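Side-chain contacts in fructose-bisphosphate aldolase (Thermus caldophilus, PDB 2FJK), which belongs to the class II fructose-bisphosphate aldolases of the TIM-barrel clan and holds 1,3-dihydroxyacetonephosphate in a pocket of the barrel: residues A47-E50 with G51-K54; E109-V112 with R113-R117; F188-H191 with P192-A195. One frame throughout, in Å; residues are numbered along the deposited sequence.

Contact 1 (A47-E50 with G51-K54)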
ATOM      1  N   ALA A  47       6.826  10.967  15.042  1.00 18.91           N
ATOM      2  CA  ALA A  47       6.192  12.279  15.099  1.00 18.13           C
ATOM      3  C   ALA A  47       6.473  13.114  13.864  1.00 17.80           C
ATOM      4  O   ALA A  47       7.611  13.215  13.405  1.00 18.36           O
ATOM      5  CB  ALA A  47       6.658  13.035  16.358  1.00 17.03           C
ATOM      6  N   LEU A  48       5.422  13.703  13.317  1.00 19.13           N
ATOM      7  CA  LEU A  48       5.574  14.549  12.159  1.00 20.84           C
ATOM      8  C   LEU A  48       4.898  15.893  12.380  1.00 20.98           C
ATOM      9  O   LEU A  48       3.684  15.972  12.486  1.00 20.05           O
ATOM     10  CB  LEU A  48       4.979  13.890  10.918  1.00 19.82           C
ATOM     11  CG  LEU A  48       5.769  12.773  10.245  1.00 21.14           C
ATOM     12  CD1 LEU A  48       5.672  11.488  11.072  1.00 20.68           C
ATOM     13  CD2 LEU A  48       5.206  12.560   8.847  1.00 19.62           C
ATOM     14  N   SER A  49       5.690  16.954  12.429  1.00 21.00           N
ATOM     15  CA  SER A  49       5.140  18.291  12.610  1.00 18.56           C
ATOM     16  C   SER A  49       4.423  18.649  11.319  1.00 19.39           C
ATOM     17  O   SER A  49       4.382  17.855  10.368  1.00 19.04           O
ATOM     18  CB  SER A  49       6.268  19.290  12.845  1.00 17.95           C
ATOM     19  OG  SER A  49       7.046  19.422  11.658  1.00 19.71           O
ATOM     20  N   GLU A  50       3.854  19.846  11.280  1.00 19.59           N
ATOM     21  CA  GLU A  50       3.181  20.311  10.081  1.00 20.28           C
ATOM     22  C   GLU A  50       4.268  20.657   9.071  1.00 18.66           C
ATOM     23  O   GLU A  50       4.047  20.597   7.853  1.00 17.95           O
ATOM     24  CB  GLU A  50       2.317  21.531  10.401  1.00 24.37           C
ATOM     25  CG  GLU A  50       0.829  21.209  10.431  1.00 27.92           C
ATOM     26  CD  GLU A  50      -0.001  22.334  11.006  1.00 30.09           C
ATOM     27  OE1 GLU A  50       0.266  23.504  10.668  1.00 33.20           O
ATOM     28  OE2 GLU A  50      -0.926  22.049  11.794  1.00 30.95           O
ATOM     29  N   GLY A  51       5.451  21.001   9.584  1.00 17.70           N
ATOM     30  CA  GLY A  51       6.573  21.323   8.715  1.00 16.38           C
ATOM     31  C   GLY A  51       7.032  20.051   8.012  1.00 17.64           C
ATOM     32  O   GLY A  51       7.355  20.060   6.820  1.00 19.49           O
ATOM     33  N   ALA A  52       7.044  18.945   8.755  1.00 16.87           N
ATOM     34  CA  ALA A  52       7.442  17.661   8.208  1.00 17.70           C
ATOM     35  C   ALA A  52       6.476  17.297   7.095  1.00 15.57           C
ATOM     36  O   ALA A  52       6.882  16.911   6.007  1.00 18.51           O
ATOM     37  CB  ALA A  52       7.422  16.585   9.294  1.00 13.22           C
HETATM   38  N   MSE A  53       5.187  17.426   7.368  1.00 18.23           N
HETATM   39  CA  MSE A  53       4.184  17.102   6.360  1.00 20.76           C
HETATM   40  C   MSE A  53       4.300  17.940   5.090  1.00 20.19           C
HETATM   41  O   MSE A  53       4.104  17.424   3.995  1.00 20.64           O
HETATM   42  CB  MSE A  53       2.788  17.218   6.960  1.00 24.64           C
HETATM   43  CG  MSE A  53       2.430  16.006   7.820  1.00 27.28           C
HETATM   44 SE   MSE A  53       0.674  16.145   8.555  1.00 42.83          SE
HETATM   45  CE  MSE A  53      -0.326  15.406   7.066  1.00 31.66           C
ATOM     46  N   LYS A  54       4.622  19.222   5.231  1.00 19.24           N
ATOM     47  CA  LYS A  54       4.783  20.090   4.067  1.00 21.40           C
ATOM     48  C   LYS A  54       6.051  19.679   3.320  1.00 20.61           C
ATOM     49  O   LYS A  54       6.037  19.495   2.108  1.00 18.85           O
ATOM     50  CB  LYS A  54       4.898  21.558   4.496  1.00 22.77           C
ATOM     51  CG  LYS A  54       5.033  22.545   3.342  1.00 27.31           C
ATOM     52  CD  LYS A  54       5.335  23.950   3.860  1.00 29.24           C
ATOM     53  CE  LYS A  54       4.953  25.036   2.854  1.00 32.94           C
ATOM     54  NZ  LYS A  54       5.709  24.958   1.574  1.00 35.33           N
TER
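Ser49 has chi1 at 67°. This puts OG between its own backbone N and carbonyl carbon and turns it toward the first turn of the helix that follows. There OG accepts from Ala52 N. The distance from Ser49 OG to Ala52 N is 2.9 Å, with an N-H...O angle of 155°. Ser49 is therefore the N-cap residue, and its hydroxyl gives an acceptor to an early helix amide. Gly51 N also lies close, 3.1 Å from Ser49 OG. The backbone of the serine joins in too. Met53, modelled as selenomethionine, donates its N to Ser49 O at 3.1 Å. The CG of Met53 lies against the same carbonyl, 3.7 Å from Ser49 O, before the rest of the chain leads away. One residue on, Lys54 N donates to Glu50 O at 3.0 Å, and the regular helical bonding is under way.

The apolar part is small. Leu48 CB meets Ala52 CB at 4.0 Å. The Leu48 side chain packs on Leu60 and Val64, further along helix 50-68. Glu50 leads away from the helix start, and its OE2 is bonded to Ser87 OG and Ser83 N. Arg278 of the second subunit packs on Ser49.

The Ser49 side chain is about 8 Å from the bound 1,3-dihydroxyacetonephosphate. The whole is a serine N-cap where strand 44-47 gives way to helix 50-68, a strand-to-helix junction of the TIM-barrel fold.

Contact 2 (E109-V112 with R113-R117)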
ATOM      1  N   GLU A 109     -11.813  28.176  27.281  1.00 33.95           N
ATOM      2  CA  GLU A 109     -13.006  27.768  26.541  1.00 31.92           C
ATOM      3  C   GLU A 109     -12.744  27.504  25.066  1.00 29.72           C
ATOM      4  O   GLU A 109     -13.291  26.559  24.496  1.00 28.34           O
ATOM      5  CB  GLU A 109     -14.120  28.814  26.685  1.00 33.19           C
ATOM      6  CG  GLU A 109     -14.768  28.876  28.072  1.00 35.05           C
ATOM      7  CD  GLU A 109     -15.361  27.547  28.501  1.00 35.19           C
ATOM      8  OE1 GLU A 109     -16.128  26.955  27.713  1.00 36.50           O
ATOM      9  OE2 GLU A 109     -15.064  27.098  29.629  1.00 34.42           O
ATOM     10  N   THR A 110     -11.919  28.335  24.439  1.00 27.80           N
ATOM     11  CA  THR A 110     -11.605  28.142  23.025  1.00 27.44           C
ATOM     12  C   THR A 110     -10.734  26.901  22.832  1.00 27.11           C
ATOM     13  O   THR A 110     -10.873  26.190  21.842  1.00 28.83           O
ATOM     14  CB  THR A 110     -10.883  29.370  22.441  1.00 27.67           C
ATOM     15  OG1 THR A 110     -11.708  30.529  22.625  1.00 28.28           O
ATOM     16  CG2 THR A 110     -10.619  29.185  20.939  1.00 25.80           C
ATOM     17  N   ASN A 111      -9.843  26.645  23.787  1.00 26.58           N
ATOM     18  CA  ASN A 111      -8.955  25.489  23.724  1.00 27.68           C
ATOM     19  C   ASN A 111      -9.847  24.261  23.780  1.00 28.15           C
ATOM     20  O   ASN A 111      -9.792  23.400  22.900  1.00 27.27           O
ATOM     21  CB  ASN A 111      -7.998  25.482  24.919  1.00 26.37           C
ATOM     22  CG  ASN A 111      -6.868  24.478  24.763  1.00 25.47           C
ATOM     23  OD1 ASN A 111      -6.964  23.530  23.986  1.00 26.77           O
ATOM     24  ND2 ASN A 111      -5.791  24.677  25.520  1.00 25.19           N
ATOM     25  N   VAL A 112     -10.676  24.205  24.824  1.00 29.22           N
ATOM     26  CA  VAL A 112     -11.614  23.109  25.028  1.00 29.82           C
ATOM     27  C   VAL A 112     -12.478  22.919  23.791  1.00 30.75           C
ATOM     28  O   VAL A 112     -12.661  21.796  23.323  1.00 30.45           O
ATOM     29  CB  VAL A 112     -12.546  23.378  26.226  1.00 30.44           C
ATOM     30  CG1 VAL A 112     -13.694  22.377  26.228  1.00 31.27           C
ATOM     31  CG2 VAL A 112     -11.763  23.286  27.525  1.00 29.92           C
ATOM     32  N   ARG A 113     -13.007  24.020  23.266  1.00 29.92           N
ATOM     33  CA  ARG A 113     -13.857  23.972  22.082  1.00 31.33           C
ATOM     34  C   ARG A 113     -13.145  23.338  20.894  1.00 30.54           C
ATOM     35  O   ARG A 113     -13.629  22.367  20.309  1.00 29.84           O
ATOM     36  CB  ARG A 113     -14.295  25.380  21.699  1.00 35.55           C
ATOM     37  CG  ARG A 113     -15.138  25.457  20.435  1.00 39.55           C
ATOM     38  CD  ARG A 113     -15.115  26.874  19.898  1.00 41.03           C
ATOM     39  NE  ARG A 113     -15.358  27.837  20.964  1.00 44.20           N
ATOM     40  CZ  ARG A 113     -14.902  29.084  20.962  1.00 44.69           C
ATOM     41  NH1 ARG A 113     -14.176  29.526  19.942  1.00 43.99           N
ATOM     42  NH2 ARG A 113     -15.166  29.885  21.986  1.00 45.82           N
ATOM     43  N   GLU A 114     -11.997  23.900  20.533  1.00 29.94           N
ATOM     44  CA  GLU A 114     -11.214  23.395  19.410  1.00 29.39           C
ATOM     45  C   GLU A 114     -10.800  21.934  19.628  1.00 28.19           C
ATOM     46  O   GLU A 114     -11.021  21.088  18.773  1.00 26.87           O
ATOM     47  CB  GLU A 114      -9.970  24.263  19.216  1.00 30.73           C
ATOM     48  CG  GLU A 114     -10.246  25.664  18.691  1.00 33.45           C
ATOM     49  CD  GLU A 114     -10.528  25.674  17.203  1.00 34.89           C
ATOM     50  OE1 GLU A 114      -9.806  24.976  16.460  1.00 35.64           O
ATOM     51  OE2 GLU A 114     -11.457  26.387  16.770  1.00 36.36           O
ATOM     52  N   THR A 115     -10.201  21.652  20.781  1.00 28.05           N
ATOM     53  CA  THR A 115      -9.749  20.303  21.117  1.00 27.30           C
ATOM     54  C   THR A 115     -10.872  19.279  21.016  1.00 28.64           C
ATOM     55  O   THR A 115     -10.710  18.224  20.381  1.00 27.23           O
ATOM     56  CB  THR A 115      -9.157  20.264  22.548  1.00 26.94           C
ATOM     57  OG1 THR A 115      -8.004  21.111  22.598  1.00 25.94           O
ATOM     58  CG2 THR A 115      -8.755  18.852  22.945  1.00 23.67           C
ATOM     59  N   LYS A 116     -12.011  19.601  21.627  1.00 29.13           N
ATOM     60  CA  LYS A 116     -13.174  18.723  21.625  1.00 29.62           C
ATOM     61  C   LYS A 116     -13.625  18.395  20.203  1.00 29.44           C
ATOM     62  O   LYS A 116     -14.013  17.267  19.907  1.00 28.24           O
ATOM     63  CB  LYS A 116     -14.323  19.375  22.386  1.00 30.96           C
ATOM     64  CG  LYS A 116     -15.483  18.445  22.687  1.00 33.14           C
ATOM     65  CD  LYS A 116     -16.649  19.235  23.284  1.00 35.97           C
ATOM     66  CE  LYS A 116     -17.876  18.368  23.503  1.00 36.34           C
ATOM     67  NZ  LYS A 116     -19.096  19.217  23.645  1.00 38.94           N
ATOM     68  N   ARG A 117     -13.584  19.392  19.330  1.00 29.09           N
ATOM     69  CA  ARG A 117     -13.974  19.201  17.940  1.00 29.59           C
ATOM     70  C   ARG A 117     -13.034  18.192  17.274  1.00 28.81           C
ATOM     71  O   ARG A 117     -13.439  17.424  16.405  1.00 26.88           O
ATOM     72  CB  ARG A 117     -13.898  20.529  17.193  1.00 31.10           C
ATOM     73  CG  ARG A 117     -14.406  20.464  15.769  1.00 33.25           C
ATOM     74  CD  ARG A 117     -14.102  21.752  15.025  1.00 35.23           C
ATOM     75  NE  ARG A 117     -14.853  21.839  13.778  1.00 36.77           N
ATOM     76  CZ  ARG A 117     -14.612  22.734  12.828  1.00 37.53           C
ATOM     77  NH1 ARG A 117     -13.636  23.617  12.985  1.00 38.50           N
ATOM     78  NH2 ARG A 117     -15.346  22.746  11.724  1.00 37.20           N
TER
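Glu109 and Arg113 meet on one turn of helix 108-124, the helix of the beta-alpha-beta unit formed with strands 98-101 and 128-133. Arg113 N donates to Glu109 O at 2.8 Å. On the side facing helix 155-164, the Glu109 carboxylate makes a salt bridge to Arg164, and Val112 packs on Phe161 and Arg164.

Thr110 comes next, with Arg113 folded back over it. The arginine chain bends at chi3 (-47°), which swings the guanidinium toward the start of the helix. Thr110 CA then sits over the centre of one guanidinium face, 4.0 Å from the plane. The methyl CG2 of Thr110 is 3.7 Å from Arg113 NH1. The hydroxyl of Thr110 bonds to Asp107 OD1, just before this turn. Thr110 CG2 also runs beside Glu114 CG, the two side chains pointing the same way. Glu114 N donates to Thr110 O in a nearly straight bond, with an N-H...O angle of 173°.

Asn111 meets Thr115 through both its backbone carbonyl and its side-chain OD1. Thr115 N donates to Asn111 O at 2.8 Å, nearly in line with the carbonyl. Thr115 OG1 lies beside its own backbone N (chi1 -63°), which turns it toward the preceding turn of the helix. There it is 2.9 Å from Asn111 O and 3.0 Å from Asn111 OD1. Its one proton can serve either, and the choice is not settled. Asn111 ND2 donates to Glu132 O on strand 128-133, which would fix the rotation of the amide.

Val112 closes the segment. Lys116 N donates to Val112 O at 2.8 Å, and Lys116 CB lies close to the same oxygen, 3.1 Å from Val112 O.

Contact 3 (F188-H191 with P192-A195)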
ATOM      1  N   PHE A 188      14.899  24.744  35.145  1.00 38.74           N
ATOM      2  CA  PHE A 188      14.012  24.253  36.194  1.00 37.13           C
ATOM      3  C   PHE A 188      12.793  23.489  35.702  1.00 34.11           C
ATOM      4  O   PHE A 188      12.060  23.946  34.832  1.00 33.20           O
ATOM      5  CB  PHE A 188      13.531  25.412  37.070  1.00 39.43           C
ATOM      6  CG  PHE A 188      12.580  24.989  38.156  1.00 41.82           C
ATOM      7  CD1 PHE A 188      13.027  24.219  39.227  1.00 42.24           C
ATOM      8  CD2 PHE A 188      11.236  25.338  38.096  1.00 42.36           C
ATOM      9  CE1 PHE A 188      12.148  23.802  40.222  1.00 43.19           C
ATOM     10  CE2 PHE A 188      10.348  24.926  39.085  1.00 43.47           C
ATOM     11  CZ  PHE A 188      10.803  24.157  40.151  1.00 43.37           C
ATOM     12  N   ILE A 189      12.573  22.321  36.284  1.00 32.99           N
ATOM     13  CA  ILE A 189      11.422  21.509  35.936  1.00 31.70           C
ATOM     14  C   ILE A 189      10.548  21.430  37.178  1.00 32.49           C
ATOM     15  O   ILE A 189      10.999  20.981  38.232  1.00 32.45           O
ATOM     16  CB  ILE A 189      11.834  20.085  35.522  1.00 31.02           C
ATOM     17  CG1 ILE A 189      12.918  20.147  34.442  1.00 30.25           C
ATOM     18  CG2 ILE A 189      10.614  19.318  35.045  1.00 30.69           C
ATOM     19  CD1 ILE A 189      12.570  21.001  33.251  1.00 32.10           C
ATOM     20  N   ASP A 190       9.304  21.873  37.054  1.00 32.54           N
ATOM     21  CA  ASP A 190       8.369  21.868  38.171  1.00 33.47           C
ATOM     22  C   ASP A 190       7.859  20.458  38.442  1.00 31.89           C
ATOM     23  O   ASP A 190       6.755  20.102  38.037  1.00 32.72           O
ATOM     24  CB  ASP A 190       7.187  22.788  37.863  1.00 35.59           C
ATOM     25  CG  ASP A 190       6.511  23.300  39.112  1.00 37.81           C
ATOM     26  OD1 ASP A 190       6.239  22.483  40.015  1.00 38.38           O
ATOM     27  OD2 ASP A 190       6.247  24.520  39.186  1.00 39.93           O
ATOM     28  N   HIS A 191       8.660  19.660  39.136  1.00 31.72           N
ATOM     29  CA  HIS A 191       8.278  18.284  39.436  1.00 32.67           C
ATOM     30  C   HIS A 191       7.056  18.159  40.340  1.00 33.90           C
ATOM     31  O   HIS A 191       6.210  17.291  40.123  1.00 34.66           O
ATOM     32  CB  HIS A 191       9.465  17.535  40.039  1.00 32.78           C
ATOM     33  CG  HIS A 191      10.552  17.240  39.050  1.00 33.50           C
ATOM     34  ND1 HIS A 191      10.336  16.489  37.913  1.00 33.71           N
ATOM     35  CD2 HIS A 191      11.862  17.580  39.033  1.00 34.30           C
ATOM     36  CE1 HIS A 191      11.468  16.377  37.239  1.00 32.48           C
ATOM     37  NE2 HIS A 191      12.411  17.028  37.898  1.00 33.81           N
ATOM     38  N   PRO A 192       6.942  19.023  41.365  1.00 33.96           N
ATOM     39  CA  PRO A 192       5.780  18.940  42.254  1.00 35.21           C
ATOM     40  C   PRO A 192       4.512  19.183  41.455  1.00 34.71           C
ATOM     41  O   PRO A 192       3.497  18.522  41.661  1.00 35.26           O
ATOM     42  CB  PRO A 192       6.041  20.052  43.268  1.00 35.12           C
ATOM     43  CG  PRO A 192       7.532  20.096  43.325  1.00 36.97           C
ATOM     44  CD  PRO A 192       7.907  20.013  41.868  1.00 34.35           C
ATOM     45  N   ARG A 193       4.589  20.147  40.543  1.00 34.81           N
ATOM     46  CA  ARG A 193       3.465  20.495  39.688  1.00 34.26           C
ATOM     47  C   ARG A 193       3.066  19.280  38.853  1.00 33.40           C
ATOM     48  O   ARG A 193       1.886  18.968  38.710  1.00 33.70           O
ATOM     49  CB  ARG A 193       3.860  21.645  38.765  1.00 35.10           C
ATOM     50  CG  ARG A 193       2.707  22.254  38.023  1.00 36.21           C
ATOM     51  CD  ARG A 193       3.158  23.387  37.129  1.00 38.31           C
ATOM     52  NE  ARG A 193       2.069  24.340  36.962  1.00 40.59           N
ATOM     53  CZ  ARG A 193       1.783  25.302  37.830  1.00 39.05           C
ATOM     54  NH1 ARG A 193       2.518  25.454  38.922  1.00 39.95           N
ATOM     55  NH2 ARG A 193       0.736  26.087  37.622  1.00 40.64           N
ATOM     56  N   LEU A 194       4.062  18.597  38.295  1.00 32.87           N
ATOM     57  CA  LEU A 194       3.801  17.411  37.486  1.00 30.90           C
ATOM     58  C   LEU A 194       3.100  16.374  38.368  1.00 31.22           C
ATOM     59  O   LEU A 194       2.121  15.744  37.961  1.00 29.22           O
ATOM     60  CB  LEU A 194       5.120  16.849  36.946  1.00 28.67           C
ATOM     61  CG  LEU A 194       5.070  15.579  36.087  1.00 28.72           C
ATOM     62  CD1 LEU A 194       4.084  15.752  34.926  1.00 24.81           C
ATOM     63  CD2 LEU A 194       6.464  15.286  35.564  1.00 25.56           C
ATOM     64  N   ALA A 195       3.601  16.222  39.591  1.00 31.84           N
ATOM     65  CA  ALA A 195       3.035  15.268  40.536  1.00 33.63           C
ATOM     66  C   ALA A 195       1.559  15.538  40.820  1.00 34.34           C
ATOM     67  O   ALA A 195       0.757  14.608  40.854  1.00 36.22           O
ATOM     68  CB  ALA A 195       3.843  15.283  41.843  1.00 32.11           C
TER
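Asp190 and Arg193 carry the polar side-chain contact. Asp190 is the N-cap of helix 191-200, and its OD1 accepts from Arg193 N at 2.9 Å. OD1 sits too close to a neighbour in the model, so its place, and the exact shape of this bond, are less sure. With chi1 at -156°, CG of Asp190 swings away from the backbone N, and the carboxylate faces the helix start.

The charge contact is looser. Asp190 OD2 and Arg193 NH1 form a long salt bridge of 3.9 Å. The carboxylate and guanidinium planes are 65° apart, so the two groups do not pair side by side. Arg193 NE has a weak hydrogen bond to Thr153 O.

Backbone bonds start the helix. Leu194 N donates to Asp190 O at 3.1 Å, and Ala195 N to His191 O at 2.9 Å. Just before them, a weak bond of 2.8 Å from His191 N to Ile189 O closes an inverse gamma turn centred on Asp190.

Ring contacts and contacts to an outer helix form the last group. Ile189 CG2 lies over one face of the His191 ring, near its rim. NE2 of that ring is bonded to Asp238 OD1 on helix 236-244, and Leu194 packs on Ala242 of the same helix.

Pro192 has no N-H, and in the first turn of a helix it leaves no donor to be satisfied. The amide of Arg193, its guanidinium and the helix N terminus would all tend to stabilise a negative charge on Asp190.

From the N terminus the three contacts come in series; none nests in or crosses another. Each is local, within one unbroken run of chain, so none closes a long loop. Contact 1 turns the chain from strand 44-47 into helix 50-68. Contact 2 lies wholly on helix 108-124, between strands 98-101 and 128-133. Contact 3 leads from the loop after strand 171-172 into helix 191-200. Contacts 1 and 3 lie on opposite sides of the chain's centre, their own centres about 29 Å apart. Both are helix starts, while contact 2 lies in the first half of its helix. Contact 2 joins its helix to helix 155-164, and contact 3 joins its helix to helix 236-244.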